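Long-range contact in fibronectin type III domain-containing protein (Simiduia agarivorans, PDB 6P2K), which probably hydrolyses xyloglucan-type beta-glucans as an ancestral member of glycoside hydrolase family 74, its propeller-fold catalytic region carrying bound zinc ions: residues L611-V620 and M632-L642. Residues are numbered along the deposited sequence; the frame is centred on the assembly and turned at random.
Sequences LASSGWDAEV and MSFAKGGGPGL
Leu611, Phe634 and Glu619 lie in two neighbouring blades of a beta-propeller, where the fourth strand, 605-615, of one blade turns a corner into the first strand, 618-625, of the next. The chain returns antiparallel along 628-634, then bends at Ala635 and Lys636 so that 637-638 pairs with 605-615, and residues 632-642 lace both blades together. Leu611, with CG anti to the backbone N (chi1 -175°), spreads its two methyls over different partners: CD2 lies 3.7 Å from Ser633 OG, while CD1 meets Leu642 CD1 at 4.1 Å and also rests against Gly638. An alanine here would probably open a gap between Ser633 and Leu642 and leave the Leu642 methyl without its apolar mate. In the second blade, Glu619 and Phe634 form a hydrogen-bonded pair, two nearly straight bonds of which Phe634 N to Glu619 O is 2.9 Å. Their side chains share one face; Glu619 OE1 reaches the ring edge near its plane, 4.0 Å from Phe634 CD2, with the carboxylate turned 61° from the ring. Ser696 N hydrogen-bonds Glu619 OE1 and Gly695 N Glu619 OE2, and Trp648 packs edge-to-face with the Phe634 ring. At the corner Ala618 CB and Ala635 CB touch at 3.5 Å. Ser614 and Lys636 exchange backbone bonds beyond it, and the extended lysine chain runs alongside Ser614 OG, CG and CE both touching it, its NZ hydrogen-bonded to Asn646 OD1. Water also bridges the segments: one molecule donates to Glu619 O at 3.0 Å and hydrogen-bonds Ser633 OG at 2.8 Å.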
ATOM      1  N   LEU B 611      23.800 -44.273  21.342  1.00 24.23           N
ATOM      2  CA  LEU B 611      24.446 -44.192  22.646  1.00 22.59           C
ATOM      3  C   LEU B 611      23.393 -44.437  23.715  1.00 23.21           C
ATOM      4  O   LEU B 611      22.358 -43.768  23.729  1.00 23.75           O
ATOM      5  CB  LEU B 611      25.116 -42.828  22.861  1.00 24.92           C
ATOM      6  CG  LEU B 611      25.924 -42.712  24.160  1.00 28.57           C
ATOM      7  CD1 LEU B 611      27.173 -43.589  24.105  1.00 21.73           C
ATOM      8  CD2 LEU B 611      26.290 -41.268  24.459  1.00 27.87           C
ATOM      9  N   ALA B 612      23.657 -45.391  24.604  1.00 23.35           N
ATOM     10  CA  ALA B 612      22.723 -45.709  25.684  1.00 26.93           C
ATOM     11  C   ALA B 612      22.963 -44.762  26.861  1.00 27.57           C
ATOM     12  O   ALA B 612      23.374 -45.155  27.954  1.00 33.80           O
ATOM     13  CB  ALA B 612      22.862 -47.168  26.099  1.00 29.28           C
ATOM     14  N   SER B 613      22.706 -43.480  26.608  1.00 24.69           N
ATOM     15  CA  SER B 613      22.820 -42.437  27.613  1.00 22.30           C
ATOM     16  C   SER B 613      21.446 -42.170  28.228  1.00 26.92           C
ATOM     17  O   SER B 613      20.447 -42.810  27.884  1.00 24.89           O
ATOM     18  CB  SER B 613      23.419 -41.167  27.001  1.00 19.75           C
ATOM     19  OG  SER B 613      22.856 -40.907  25.728  1.00 25.15           O
ATOM     20  N   SER B 614      21.401 -41.221  29.162  1.00 24.31           N
ATOM     21  CA  SER B 614      20.148 -40.842  29.804  1.00 23.50           C
ATOM     22  C   SER B 614      20.338 -39.515  30.531  1.00 25.17           C
ATOM     23  O   SER B 614      21.453 -39.005  30.662  1.00 23.53           O
ATOM     24  CB  SER B 614      19.663 -41.929  30.767  1.00 24.42           C
ATOM     25  OG  SER B 614      20.614 -42.165  31.789  1.00 32.01           O
ATOM     26  N   GLY B 615      19.224 -38.966  31.016  1.00 25.28           N
ATOM     27  CA  GLY B 615      19.226 -37.684  31.696  1.00 22.76           C
ATOM     28  C   GLY B 615      18.178 -36.741  31.140  1.00 24.36           C
ATOM     29  O   GLY B 615      18.041 -36.619  29.920  1.00 24.87           O
ATOM     30  N   TRP B 616      17.434 -36.063  32.019  1.00 26.75           N
ATOM     31  CA  TRP B 616      16.323 -35.230  31.562  1.00 24.93           C
ATOM     32  C   TRP B 616      16.797 -34.047  30.725  1.00 23.14           C
ATOM     33  O   TRP B 616      16.068 -33.587  29.837  1.00 18.86           O
ATOM     34  CB  TRP B 616      15.505 -34.737  32.759  1.00 23.69           C
ATOM     35  CG  TRP B 616      14.332 -33.866  32.381  1.00 24.36           C
ATOM     36  CD1 TRP B 616      14.130 -32.561  32.735  1.00 24.78           C
ATOM     37  CD2 TRP B 616      13.203 -34.243  31.582  1.00 21.77           C
ATOM     38  NE1 TRP B 616      12.946 -32.104  32.205  1.00 24.87           N
ATOM     39  CE2 TRP B 616      12.357 -33.117  31.493  1.00 24.77           C
ATOM     40  CE3 TRP B 616      12.823 -35.424  30.934  1.00 22.23           C
ATOM     41  CZ2 TRP B 616      11.158 -33.137  30.781  1.00 25.45           C
ATOM     42  CZ3 TRP B 616      11.633 -35.442  30.225  1.00 22.93           C
ATOM     43  CH2 TRP B 616      10.816 -34.303  30.153  1.00 24.66           C
ATOM     44  N   ASP B 617      18.005 -33.546  30.981  1.00 21.56           N
ATOM     45  CA  ASP B 617      18.549 -32.410  30.245  1.00 22.52           C
ATOM     46  C   ASP B 617      19.774 -32.800  29.422  1.00 21.38           C
ATOM     47  O   ASP B 617      20.632 -31.964  29.134  1.00 20.80           O
ATOM     48  CB  ASP B 617      18.874 -31.267  31.203  1.00 25.43           C
ATOM     49  CG  ASP B 617      17.625 -30.634  31.794  1.00 28.56           C
ATOM     50  OD1 ASP B 617      16.817 -30.066  31.022  1.00 29.86           O
ATOM     51  OD2 ASP B 617      17.440 -30.719  33.026  1.00 26.67           O
ATOM     52  N   ALA B 618      19.852 -34.067  29.027  1.00 22.82           N
ATOM     53  CA  ALA B 618      20.964 -34.544  28.219  1.00 23.53           C
ATOM     54  C   ALA B 618      20.944 -33.893  26.842  1.00 23.45           C
ATOM     55  O   ALA B 618      19.887 -33.734  26.228  1.00 21.91           O
ATOM     56  CB  ALA B 618      20.900 -36.063  28.080  1.00 19.62           C
ATOM     57  N   GLU B 619      22.126 -33.530  26.350  1.00 25.05           N
ATOM     58  CA  GLU B 619      22.267 -32.823  25.087  1.00 26.14           C
ATOM     59  C   GLU B 619      23.178 -33.586  24.137  1.00 26.87           C
ATOM     60  O   GLU B 619      24.025 -34.383  24.552  1.00 26.59           O
ATOM     61  CB  GLU B 619      22.838 -31.417  25.295  1.00 22.95           C
ATOM     62  CG  GLU B 619      21.883 -30.426  25.925  1.00 26.12           C
ATOM     63  CD  GLU B 619      22.593 -29.157  26.339  1.00 30.08           C
ATOM     64  OE1 GLU B 619      23.756 -29.260  26.785  1.00 31.39           O
ATOM     65  OE2 GLU B 619      21.997 -28.064  26.217  1.00 28.31           O
ATOM     66  N   VAL B 620      23.004 -33.308  22.847  1.00 25.18           N
ATOM     67  CA  VAL B 620      23.907 -33.781  21.806  1.00 22.10           C
ATOM     68  C   VAL B 620      24.176 -32.621  20.856  1.00 25.00           C
ATOM     69  O   VAL B 620      23.296 -31.789  20.611  1.00 22.05           O
ATOM     70  CB  VAL B 620      23.335 -35.003  21.057  1.00 23.72           C
ATOM     71  CG1 VAL B 620      22.056 -34.636  20.304  1.00 19.67           C
ATOM     72  CG2 VAL B 620      24.381 -35.594  20.116  1.00 24.95           C
ATOM     73  N   MET B 632      28.980 -34.891  20.021  1.00 26.95           N
ATOM     74  CA  MET B 632      29.305 -34.707  21.429  1.00 26.77           C
ATOM     75  C   MET B 632      28.043 -34.825  22.271  1.00 27.82           C
ATOM     76  O   MET B 632      27.028 -34.180  21.979  1.00 28.51           O
ATOM     77  CB  MET B 632      29.976 -33.349  21.648  1.00 26.38           C
ATOM     78  CG  MET B 632      30.467 -33.100  23.059  1.00 33.21           C
ATOM     79  SD  MET B 632      29.262 -32.229  24.087  1.00 40.10           S
ATOM     80  CE  MET B 632      29.299 -30.600  23.339  1.00 37.53           C
ATOM     81  N   SER B 633      28.115 -35.641  23.319  1.00 24.38           N
ATOM     82  CA  SER B 633      26.993 -35.887  24.213  1.00 23.71           C
ATOM     83  C   SER B 633      27.327 -35.429  25.623  1.00 23.78           C
ATOM     84  O   SER B 633      28.418 -35.705  26.135  1.00 22.87           O
ATOM     85  CB  SER B 633      26.632 -37.379  24.227  1.00 24.30           C
ATOM     86  OG  SER B 633      25.846 -37.718  25.361  1.00 22.28           O
ATOM     87  N   PHE B 634      26.378 -34.742  26.250  1.00 24.95           N
ATOM     88  CA  PHE B 634      26.451 -34.377  27.662  1.00 25.56           C
ATOM     89  C   PHE B 634      25.293 -35.080  28.354  1.00 25.43           C
ATOM     90  O   PHE B 634      24.132 -34.697  28.170  1.00 22.54           O
ATOM     91  CB  PHE B 634      26.384 -32.864  27.855  1.00 22.08           C
ATOM     92  CG  PHE B 634      26.320 -32.432  29.297  1.00 24.52           C
ATOM     93  CD1 PHE B 634      27.214 -32.936  30.230  1.00 23.98           C
ATOM     94  CD2 PHE B 634      25.367 -31.513  29.715  1.00 27.97           C
ATOM     95  CE1 PHE B 634      27.156 -32.534  31.554  1.00 29.80           C
ATOM     96  CE2 PHE B 634      25.304 -31.105  31.035  1.00 30.49           C
ATOM     97  CZ  PHE B 634      26.199 -31.615  31.957  1.00 29.39           C
ATOM     98  N   ALA B 635      25.607 -36.111  29.128  1.00 25.91           N
ATOM     99  CA  ALA B 635      24.595 -36.997  29.683  1.00 24.07           C
ATOM    100  C   ALA B 635      25.272 -37.902  30.700  1.00 26.35           C
ATOM    101  O   ALA B 635      26.494 -37.879  30.863  1.00 29.07           O
ATOM    102  CB  ALA B 635      23.916 -37.828  28.587  1.00 20.65           C
ATOM    103  N   LYS B 636      24.463 -38.700  31.386  1.00 23.96           N
ATOM    104  CA  LYS B 636      24.973 -39.786  32.204  1.00 28.41           C
ATOM    105  C   LYS B 636      24.845 -41.102  31.445  1.00 27.58           C
ATOM    106  O   LYS B 636      24.116 -41.207  30.458  1.00 27.87           O
ATOM    107  CB  LYS B 636      24.235 -39.864  33.548  1.00 35.92           C
ATOM    108  CG  LYS B 636      22.895 -40.579  33.516  1.00 42.68           C
ATOM    109  CD  LYS B 636      22.245 -40.573  34.896  1.00 47.50           C
ATOM    110  CE  LYS B 636      21.207 -41.678  35.046  1.00 54.50           C
ATOM    111  NZ  LYS B 636      21.530 -42.580  36.195  1.00 59.13           N
ATOM    112  N   GLY B 637      25.586 -42.104  31.908  1.00 31.74           N
ATOM    113  CA  GLY B 637      25.530 -43.414  31.289  1.00 30.08           C
ATOM    114  C   GLY B 637      26.359 -43.501  30.017  1.00 28.97           C
ATOM    115  O   GLY B 637      27.366 -42.810  29.844  1.00 27.32           O
ATOM    116  N   GLY B 638      25.916 -44.371  29.113  1.00 30.19           N
ATOM    117  CA  GLY B 638      26.626 -44.627  27.877  1.00 32.34           C
ATOM    118  C   GLY B 638      26.875 -46.103  27.647  1.00 38.94           C
ATOM    119  O   GLY B 638      27.124 -46.529  26.514  1.00 40.29           O
ATOM    120  N   GLY B 639      26.813 -46.896  28.715  1.00 38.05           N
ATOM    121  CA  GLY B 639      26.978 -48.324  28.611  1.00 32.37           C
ATOM    122  C   GLY B 639      28.287 -48.807  29.200  1.00 39.18           C
ATOM    123  O   GLY B 639      29.030 -48.047  29.830  1.00 37.27           O
ATOM    124  N   PRO B 640      28.589 -50.091  29.004  1.00 44.17           N
ATOM    125  CA  PRO B 640      29.822 -50.664  29.565  1.00 44.67           C
ATOM    126  C   PRO B 640      31.056 -49.917  29.082  1.00 44.26           C
ATOM    127  O   PRO B 640      31.222 -49.660  27.887  1.00 46.86           O
ATOM    128  CB  PRO B 640      29.803 -52.111  29.059  1.00 45.15           C
ATOM    129  CG  PRO B 640      28.367 -52.396  28.765  1.00 45.85           C
ATOM    130  CD  PRO B 640      27.773 -51.098  28.304  1.00 44.05           C
ATOM    131  N   GLY B 641      31.925 -49.563  30.028  1.00 43.93           N
ATOM    132  CA  GLY B 641      33.117 -48.800  29.730  1.00 44.40           C
ATOM    133  C   GLY B 641      32.929 -47.300  29.685  1.00 44.19           C
ATOM    134  O   GLY B 641      33.926 -46.570  29.611  1.00 45.60           O
ATOM    135  N   LEU B 642      31.693 -46.813  29.727  1.00 40.08           N
ATOM    136  CA  LEU B 642      31.407 -45.385  29.691  1.00 36.39           C
ATOM    137  C   LEU B 642      30.577 -44.911  30.873  1.00 33.28           C
ATOM    138  O   LEU B 642      30.839 -43.831  31.407  1.00 30.59           O
ATOM    139  CB  LEU B 642      30.686 -45.023  28.380  1.00 35.48           C
ATOM    140  CG  LEU B 642      31.482 -45.227  27.087  1.00 37.90           C
ATOM    141  CD1 LEU B 642      30.563 -45.162  25.878  1.00 37.40           C
ATOM    142  CD2 LEU B 642      32.604 -44.206  26.961  1.00 29.29           C
TER
HETATM  143  O   HOH W   1      26.062 -47.171  24.338  1.00 39.26           O
HETATM  144  O   HOH W   2      23.104 -37.143  25.353  1.00 26.03           O